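Local atomic coordinates of putative uncharacterized protein TTHB189 (Thermus thermophilus, PDB entry 2ZCA), a protein that probably serves as the small Cse2 subunit of the type I-E CRISPR surveillance complex, which uses CRISPR RNA to defend against invading DNA. Residues Arg80-Ala85 with Ala129-Asp134; Leu135-Ser140 with Gln146-Arg151. All coordinates share one frame; numbering follows the deposited sequence.

Interaction 1. Residues Arg80-Ala85 with Ala129-Asp134; sequences RTLARA and ARLLDD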
ATOM      1  N   ARG A  80       7.020   0.624  10.968  1.00 14.88           N
ATOM      2  CA  ARG A  80       5.950  -0.318  11.266  1.00 12.20           C
ATOM      3  C   ARG A  80       5.396  -0.850   9.954  1.00 13.07           C
ATOM      4  O   ARG A  80       4.413  -0.331   9.426  1.00 12.35           O
ATOM      5  CB  ARG A  80       4.836   0.359  12.070  1.00 13.29           C
ATOM      6  CG  ARG A  80       3.757  -0.617  12.532  1.00 14.40           C
ATOM      7  CD  ARG A  80       2.951  -0.064  13.695  1.00 16.86           C
ATOM      8  NE  ARG A  80       2.076  -1.077  14.280  1.00 15.66           N
ATOM      9  CZ  ARG A  80       0.805  -1.268  13.941  1.00 16.67           C
ATOM     10  NH1 ARG A  80       0.240  -0.510  13.011  1.00 17.50           N
ATOM     11  NH2 ARG A  80       0.096  -2.217  14.541  1.00 13.96           N
ATOM     12  N   THR A  81       6.037  -1.889   9.427  1.00 12.26           N
ATOM     13  CA  THR A  81       5.613  -2.475   8.157  1.00 11.84           C
ATOM     14  C   THR A  81       4.302  -3.221   8.303  1.00 11.22           C
ATOM     15  O   THR A  81       3.911  -3.597   9.411  1.00 10.94           O
ATOM     16  CB  THR A  81       6.662  -3.461   7.617  1.00 13.22           C
ATOM     17  OG1 THR A  81       6.747  -4.589   8.495  1.00 11.91           O
ATOM     18  CG2 THR A  81       8.022  -2.793   7.522  1.00 14.70           C
ATOM     19  N   LEU A  82       3.622  -3.438   7.182  1.00 10.23           N
ATOM     20  CA  LEU A  82       2.359  -4.152   7.205  1.00 10.22           C
ATOM     21  C   LEU A  82       2.550  -5.529   7.834  1.00 10.69           C
ATOM     22  O   LEU A  82       1.704  -5.985   8.599  1.00  9.16           O
ATOM     23  CB  LEU A  82       1.797  -4.303   5.785  1.00  9.39           C
ATOM     24  CG  LEU A  82       0.481  -5.084   5.670  1.00  9.80           C
ATOM     25  CD1 LEU A  82      -0.562  -4.508   6.624  1.00 10.54           C
ATOM     26  CD2 LEU A  82      -0.027  -5.018   4.237  1.00 11.75           C
ATOM     27  N   ALA A  83       3.668  -6.186   7.525  1.00 10.38           N
ATOM     28  CA  ALA A  83       3.932  -7.512   8.080  1.00  8.91           C
ATOM     29  C   ALA A  83       4.008  -7.463   9.601  1.00 10.66           C
ATOM     30  O   ALA A  83       3.472  -8.338  10.280  1.00  9.07           O
ATOM     31  CB  ALA A  83       5.232  -8.084   7.511  1.00  9.88           C
ATOM     32  N   ARG A  84       4.683  -6.449  10.135  1.00 10.24           N
ATOM     33  CA  ARG A  84       4.796  -6.307  11.581  1.00 12.79           C
ATOM     34  C   ARG A  84       3.429  -5.978  12.180  1.00 11.87           C
ATOM     35  O   ARG A  84       3.058  -6.503  13.229  1.00 11.72           O
ATOM     36  CB  ARG A  84       5.823  -5.223  11.926  1.00 14.82           C
ATOM     37  CG  ARG A  84       7.259  -5.668  11.646  1.00 20.41           C
ATOM     38  CD  ARG A  84       8.265  -4.521  11.628  1.00 24.70           C
ATOM     39  NE  ARG A  84       9.615  -5.014  11.356  1.00 26.94           N
ATOM     40  CZ  ARG A  84      10.658  -4.242  11.059  1.00 29.99           C
ATOM     41  NH1 ARG A  84      10.518  -2.923  10.989  1.00 31.22           N
ATOM     42  NH2 ARG A  84      11.844  -4.791  10.827  1.00 30.51           N
ATOM     43  N   ALA A  85       2.672  -5.122  11.501  1.00 10.47           N
ATOM     44  CA  ALA A  85       1.345  -4.749  11.977  1.00 11.23           C
ATOM     45  C   ALA A  85       0.419  -5.962  11.992  1.00 11.74           C
ATOM     46  O   ALA A  85      -0.450  -6.076  12.862  1.00 10.62           O
ATOM     47  CB  ALA A  85       0.756  -3.652  11.093  1.00 11.71           C
ATOM     48  N   ALA A 129       5.845   4.045   2.740  1.00 11.70           N
ATOM     49  CA  ALA A 129       6.977   4.188   1.841  1.00 12.12           C
ATOM     50  C   ALA A 129       7.480   2.782   1.515  1.00 11.34           C
ATOM     51  O   ALA A 129       7.674   2.434   0.352  1.00  9.42           O
ATOM     52  CB  ALA A 129       8.076   5.010   2.505  1.00 12.82           C
ATOM     53  N   ARG A 130       7.681   1.971   2.549  1.00 11.40           N
ATOM     54  CA  ARG A 130       8.141   0.599   2.345  1.00 11.27           C
ATOM     55  C   ARG A 130       7.052  -0.207   1.645  1.00  9.61           C
ATOM     56  O   ARG A 130       7.340  -1.102   0.856  1.00  8.25           O
ATOM     57  CB  ARG A 130       8.508  -0.063   3.686  1.00 12.39           C
ATOM     58  CG  ARG A 130       8.994  -1.513   3.564  1.00 18.84           C
ATOM     59  CD  ARG A 130      10.109  -1.679   2.517  1.00 23.36           C
ATOM     60  NE  ARG A 130      11.351  -0.991   2.868  1.00 28.26           N
ATOM     61  CZ  ARG A 130      12.308  -1.497   3.643  1.00 29.89           C
ATOM     62  NH1 ARG A 130      12.181  -2.712   4.163  1.00 28.59           N
ATOM     63  NH2 ARG A 130      13.403  -0.789   3.888  1.00 30.82           N
ATOM     64  N   LEU A 131       5.792   0.109   1.923  1.00  9.70           N
ATOM     65  CA  LEU A 131       4.709  -0.619   1.276  1.00  9.60           C
ATOM     66  C   LEU A 131       4.788  -0.468  -0.248  1.00  7.56           C
ATOM     67  O   LEU A 131       4.651  -1.447  -0.981  1.00  8.52           O
ATOM     68  CB  LEU A 131       3.346  -0.130   1.782  1.00  9.20           C
ATOM     69  CG  LEU A 131       2.147  -0.881   1.190  1.00 12.23           C
ATOM     70  CD1 LEU A 131       2.288  -2.377   1.472  1.00 14.04           C
ATOM     71  CD2 LEU A 131       0.846  -0.347   1.785  1.00 11.83           C
ATOM     72  N   LEU A 132       5.013   0.751  -0.731  1.00  7.96           N
ATOM     73  CA  LEU A 132       5.101   0.954  -2.174  1.00  9.30           C
ATOM     74  C   LEU A 132       6.365   0.310  -2.745  1.00  9.60           C
ATOM     75  O   LEU A 132       6.313  -0.353  -3.777  1.00  7.32           O
ATOM     76  CB  LEU A 132       5.083   2.445  -2.529  1.00  9.34           C
ATOM     77  CG  LEU A 132       5.256   2.737  -4.025  1.00 11.48           C
ATOM     78  CD1 LEU A 132       4.142   2.055  -4.816  1.00 11.64           C
ATOM     79  CD2 LEU A 132       5.250   4.238  -4.268  1.00  9.94           C
ATOM     80  N   ASP A 133       7.501   0.506  -2.084  1.00 10.15           N
ATOM     81  CA  ASP A 133       8.735  -0.091  -2.582  1.00 11.07           C
ATOM     82  C   ASP A 133       8.579  -1.600  -2.702  1.00 12.12           C
ATOM     83  O   ASP A 133       9.099  -2.215  -3.638  1.00 13.63           O
ATOM     84  CB  ASP A 133       9.919   0.229  -1.661  1.00 12.52           C
ATOM     85  CG  ASP A 133      10.366   1.674  -1.769  1.00 13.41           C
ATOM     86  OD1 ASP A 133      10.385   2.207  -2.896  1.00 13.94           O
ATOM     87  OD2 ASP A 133      10.716   2.270  -0.731  1.00 17.24           O
ATOM     88  N   ASP A 134       7.864  -2.195  -1.752  1.00  9.89           N
ATOM     89  CA  ASP A 134       7.652  -3.635  -1.767  1.00  9.79           C
ATOM     90  C   ASP A 134       6.672  -4.065  -2.858  1.00  9.67           C
ATOM     91  O   ASP A 134       6.919  -5.031  -3.574  1.00 10.73           O
ATOM     92  CB  ASP A 134       7.157  -4.119  -0.401  1.00  9.90           C
ATOM     93  CG  ASP A 134       8.226  -4.036   0.670  1.00  9.85           C
ATOM     94  OD1 ASP A 134       9.420  -3.942   0.307  1.00 12.06           O
ATOM     95  OD2 ASP A 134       7.874  -4.081   1.871  1.00 11.39           O
TER
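T81 and R130 meet through a methyl and a methylene, the flat end of the arginine taking no part: T81 CG2 stands 4.3 Å from R130 CG, the closest approach of the two segments. Of the flat groups here, the R80 guanidinium is covered from within 80-85, A85 CB lying over one face, 3.5 Å above its plane and displaced toward the rim; its NH2 forms a salt bridge with E88 and its NH1 reaches the carbonyls of E123 and G125. The second apolar touch is between branch ends, L82 CD2 lying 4.5 Å from L131 CD1. T81 is divided between two tasks. With chi1 at 66°, its OG1 turns back over the first turn of helix 82-90 and accepts from R84 N (3.2 Å, N-H...O angle 160°), an N-cap bond, while CG2 is left to meet R130. The same hydroxyl is hydrogen-bonded to E152, which ties the cap to helix 144-155. R130 folds at chi2 and chi3, carrying its guanidinium aside, and R130 NH1 stays 7.0 Å from R84 NH2. The contact itself is thus apolar, with no hydrogen bond or salt bridge between the two segments, and directional bonds at this helix start are made to other parts of the chain, through the hydroxyl of T81 and through the R80 backbone, which pairs with D127.

Interaction 2. Residues Leu135-Ser140 with Gln146-Arg151; sequences LLRWFS and QARWAR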
ATOM      1  N   LEU A 135       5.564  -3.343  -2.991  1.00  9.67           N
ATOM      2  CA  LEU A 135       4.571  -3.685  -4.006  1.00 10.44           C
ATOM      3  C   LEU A 135       5.179  -3.575  -5.409  1.00 11.55           C
ATOM      4  O   LEU A 135       4.881  -4.374  -6.297  1.00 10.31           O
ATOM      5  CB  LEU A 135       3.353  -2.761  -3.871  1.00 10.73           C
ATOM      6  CG  LEU A 135       2.133  -3.073  -4.747  1.00 11.97           C
ATOM      7  CD1 LEU A 135       1.677  -4.514  -4.524  1.00 15.35           C
ATOM      8  CD2 LEU A 135       1.013  -2.098  -4.410  1.00 13.45           C
ATOM      9  N   LEU A 136       6.041  -2.585  -5.604  1.00 11.81           N
ATOM     10  CA  LEU A 136       6.689  -2.397  -6.895  1.00 13.40           C
ATOM     11  C   LEU A 136       7.561  -3.590  -7.285  1.00 14.27           C
ATOM     12  O   LEU A 136       7.758  -3.863  -8.469  1.00 16.17           O
ATOM     13  CB  LEU A 136       7.544  -1.129  -6.872  1.00 12.20           C
ATOM     14  CG  LEU A 136       6.787   0.197  -6.950  1.00 11.92           C
ATOM     15  CD1 LEU A 136       7.723   1.361  -6.631  1.00 12.47           C
ATOM     16  CD2 LEU A 136       6.201   0.348  -8.346  1.00 11.75           C
ATOM     17  N   ARG A 137       8.070  -4.310  -6.291  1.00 14.18           N
ATOM     18  CA  ARG A 137       8.943  -5.455  -6.547  1.00 13.53           C
ATOM     19  C   ARG A 137       8.260  -6.785  -6.226  1.00 13.66           C
ATOM     20  O   ARG A 137       8.902  -7.831  -6.184  1.00 11.65           O
ATOM     21  CB  ARG A 137      10.210  -5.323  -5.702  1.00 13.10           C
ATOM     22  CG  ARG A 137      10.993  -4.036  -5.952  1.00 14.44           C
ATOM     23  CD  ARG A 137      12.103  -3.870  -4.926  1.00 13.97           C
ATOM     24  NE  ARG A 137      11.580  -3.635  -3.579  1.00 12.84           N
ATOM     25  CZ  ARG A 137      12.313  -3.713  -2.471  1.00 16.33           C
ATOM     26  NH1 ARG A 137      13.601  -4.023  -2.551  1.00 14.54           N
ATOM     27  NH2 ARG A 137      11.760  -3.486  -1.283  1.00 13.35           N
ATOM     28  N   TRP A 138       6.950  -6.739  -6.032  1.00 13.03           N
ATOM     29  CA  TRP A 138       6.188  -7.926  -5.664  1.00 14.12           C
ATOM     30  C   TRP A 138       6.249  -9.089  -6.647  1.00 13.99           C
ATOM     31  O   TRP A 138       6.187 -10.250  -6.242  1.00 15.12           O
ATOM     32  CB  TRP A 138       4.727  -7.532  -5.428  1.00 14.18           C
ATOM     33  CG  TRP A 138       3.922  -8.578  -4.715  1.00 16.38           C
ATOM     34  CD1 TRP A 138       3.137  -9.543  -5.281  1.00 15.72           C
ATOM     35  CD2 TRP A 138       3.824  -8.760  -3.298  1.00 15.28           C
ATOM     36  NE1 TRP A 138       2.552 -10.313  -4.299  1.00 17.29           N
ATOM     37  CE2 TRP A 138       2.959  -9.853  -3.074  1.00 15.97           C
ATOM     38  CE3 TRP A 138       4.385  -8.102  -2.195  1.00 17.21           C
ATOM     39  CZ2 TRP A 138       2.641 -10.306  -1.790  1.00 15.99           C
ATOM     40  CZ3 TRP A 138       4.066  -8.555  -0.913  1.00 15.48           C
ATOM     41  CH2 TRP A 138       3.202  -9.647  -0.727  1.00 14.59           C
ATOM     42  N   PHE A 139       6.389  -8.785  -7.931  1.00 13.81           N
ATOM     43  CA  PHE A 139       6.401  -9.836  -8.936  1.00 15.37           C
ATOM     44  C   PHE A 139       7.761 -10.354  -9.370  1.00 16.39           C
ATOM     45  O   PHE A 139       7.898 -10.968 -10.429  1.00 16.30           O
ATOM     46  CB  PHE A 139       5.575  -9.369 -10.122  1.00 16.77           C
ATOM     47  CG  PHE A 139       4.192  -8.955  -9.732  1.00 19.81           C
ATOM     48  CD1 PHE A 139       3.296  -9.894  -9.227  1.00 21.11           C
ATOM     49  CD2 PHE A 139       3.810  -7.618  -9.781  1.00 21.05           C
ATOM     50  CE1 PHE A 139       2.038  -9.505  -8.772  1.00 22.55           C
ATOM     51  CE2 PHE A 139       2.556  -7.219  -9.328  1.00 23.11           C
ATOM     52  CZ  PHE A 139       1.669  -8.166  -8.821  1.00 22.57           C
ATOM     53  N   SER A 140       8.765 -10.123  -8.538  1.00 15.88           N
ATOM     54  CA  SER A 140      10.098 -10.617  -8.837  1.00 16.96           C
ATOM     55  C   SER A 140      10.061 -12.143  -8.784  1.00 16.82           C
ATOM     56  O   SER A 140       9.467 -12.727  -7.877  1.00 17.56           O
ATOM     57  CB  SER A 140      11.098 -10.099  -7.806  1.00 17.42           C
ATOM     58  OG  SER A 140      12.320 -10.811  -7.904  1.00 21.79           O
ATOM     59  N   GLN A 146       8.444 -11.080  -0.506  1.00 10.39           N
ATOM     60  CA  GLN A 146       7.613 -11.993   0.272  1.00 11.39           C
ATOM     61  C   GLN A 146       8.411 -12.683   1.369  1.00 12.65           C
ATOM     62  O   GLN A 146       7.931 -12.835   2.496  1.00 11.56           O
ATOM     63  CB  GLN A 146       6.970 -13.040  -0.640  1.00 12.26           C
ATOM     64  CG  GLN A 146       5.900 -12.472  -1.562  1.00 10.49           C
ATOM     65  CD  GLN A 146       6.453 -11.875  -2.849  1.00 13.95           C
ATOM     66  OE1 GLN A 146       7.633 -11.546  -2.947  1.00 13.99           O
ATOM     67  NE2 GLN A 146       5.582 -11.726  -3.844  1.00 14.01           N
ATOM     68  N   ALA A 147       9.629 -13.103   1.044  1.00 10.51           N
ATOM     69  CA  ALA A 147      10.469 -13.761   2.037  1.00 12.61           C
ATOM     70  C   ALA A 147      10.824 -12.786   3.157  1.00 11.98           C
ATOM     71  O   ALA A 147      10.878 -13.171   4.324  1.00 11.11           O
ATOM     72  CB  ALA A 147      11.740 -14.298   1.386  1.00 13.56           C
ATOM     73  N   ARG A 148      11.058 -11.523   2.806  1.00 10.29           N
ATOM     74  CA  ARG A 148      11.410 -10.524   3.813  1.00 10.60           C
ATOM     75  C   ARG A 148      10.211 -10.217   4.708  1.00 10.45           C
ATOM     76  O   ARG A 148      10.373  -9.952   5.901  1.00 10.20           O
ATOM     77  CB  ARG A 148      11.907  -9.230   3.161  1.00 10.88           C
ATOM     78  CG  ARG A 148      12.811  -8.403   4.077  1.00 12.84           C
ATOM     79  CD  ARG A 148      12.888  -6.946   3.642  1.00 13.91           C
ATOM     80  NE  ARG A 148      11.677  -6.221   4.016  1.00 14.91           N
ATOM     81  CZ  ARG A 148      10.899  -5.565   3.161  1.00 14.12           C
ATOM     82  NH1 ARG A 148       9.816  -4.934   3.601  1.00 14.55           N
ATOM     83  NH2 ARG A 148      11.201  -5.541   1.870  1.00 15.81           N
ATOM     84  N   TRP A 149       9.010 -10.244   4.137  1.00 11.04           N
ATOM     85  CA  TRP A 149       7.815  -9.992   4.935  1.00 10.00           C
ATOM     86  C   TRP A 149       7.698 -11.110   5.964  1.00 10.98           C
ATOM     87  O   TRP A 149       7.373 -10.870   7.128  1.00 10.26           O
ATOM     88  CB  TRP A 149       6.569  -9.953   4.044  1.00 10.78           C
ATOM     89  CG  TRP A 149       6.353  -8.622   3.394  1.00 10.38           C
ATOM     90  CD1 TRP A 149       7.314  -7.729   3.011  1.00 10.54           C
ATOM     91  CD2 TRP A 149       5.097  -8.043   3.021  1.00 12.14           C
ATOM     92  NE1 TRP A 149       6.732  -6.628   2.422  1.00 10.46           N
ATOM     93  CE2 TRP A 149       5.373  -6.796   2.415  1.00 10.38           C
ATOM     94  CE3 TRP A 149       3.764  -8.458   3.139  1.00 13.88           C
ATOM     95  CZ2 TRP A 149       4.363  -5.956   1.928  1.00 13.14           C
ATOM     96  CZ3 TRP A 149       2.758  -7.621   2.655  1.00 15.11           C
ATOM     97  CH2 TRP A 149       3.067  -6.385   2.058  1.00 14.49           C
ATOM     98  N   ALA A 150       7.970 -12.335   5.530  1.00 11.49           N
ATOM     99  CA  ALA A 150       7.907 -13.475   6.431  1.00 11.64           C
ATOM    100  C   ALA A 150       8.916 -13.271   7.559  1.00 12.20           C
ATOM    101  O   ALA A 150       8.629 -13.575   8.716  1.00 11.14           O
ATOM    102  CB  ALA A 150       8.206 -14.764   5.675  1.00 11.74           C
ATOM    103  N   ARG A 151      10.089 -12.745   7.214  1.00 12.84           N
ATOM    104  CA  ARG A 151      11.143 -12.478   8.193  1.00 14.14           C
ATOM    105  C   ARG A 151      10.676 -11.434   9.211  1.00 14.93           C
ATOM    106  O   ARG A 151      10.907 -11.572  10.413  1.00 13.07           O
ATOM    107  CB  ARG A 151      12.401 -11.957   7.489  1.00 16.46           C
ATOM    108  CG  ARG A 151      13.624 -11.803   8.398  1.00 18.40           C
ATOM    109  CD  ARG A 151      14.772 -11.098   7.675  1.00 18.82           C
ATOM    110  NE  ARG A 151      14.521  -9.665   7.525  1.00 20.77           N
ATOM    111  CZ  ARG A 151      15.185  -8.868   6.690  1.00 21.05           C
ATOM    112  NH1 ARG A 151      16.145  -9.360   5.921  1.00 19.32           N
ATOM    113  NH2 ARG A 151      14.891  -7.575   6.630  1.00 20.76           N
TER
HETATM  114  O   HOH W   1       9.486 -10.047  -4.485  1.00 16.84           O
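Q146 lays the outer part of its side chain, from CG to NE2, over W138. From CB the chain leaves with CG anti to the carbonyl carbon, then bends at chi2 (85°), so that it runs over the indole. CG sits above the six-membered ring, 4.1 Å from its centroid and near the ring normal, a CH-pi contact. Beyond it CD passes over the same face toward the five-membered ring, and NE2 comes to rest 3.3 Å from W138 CE2. That nitrogen is spent on the backbone: it donates to W138 O at 2.9 Å, nearly straight (167°), meeting a lone pair in the carbonyl plane. The other amide branch, OE1, accepts at 2.8 Å from a water that also donates to R137 O, 2.9 Å away. One amide thus serves two successive carbonyls, W138 O directly and R137 O through the water, at the type I turn R137-S140. Here, in this all-alpha fold, the chain leaves helix 128-136 and, after a short connection, enters helix 144-155, which runs roughly across it. One turn further along, W149 offers its ring face to the edge of W138 in a T-shaped pair, centroids 5.0 Å apart and planes at 70°, with W138 CZ3 3.8 Å from W149 CH2. W149 NE1 probably donates to D134 OD2, and W138 NE1 makes a weak hydrogen bond to A106 O. Toward solvent, R137 and R148 gather round D134, R137 bridging to its OD1 and R148 to its OD2, while R137 NE donates to D133 O.

In the fold
Both interactions use helix 128-136, and they follow one another along the chain. Interaction 1 lies nearer the middle of the molecule, about 8 Å from the chain centre to its own centre, and is a small apolar touch between helices distant in sequence. Interaction 2, at about 13 Å, joins the end of helix 128-136 to the next helix, 144-155, across a short connection; it is larger, combining an aromatic pair and a buried amide with a solvent-facing arginine and a water. D134, from helix 128-136, is shared by the two contacts, and A83 CB of interaction 1 packs on W149 O, so helix 144-155 borders both.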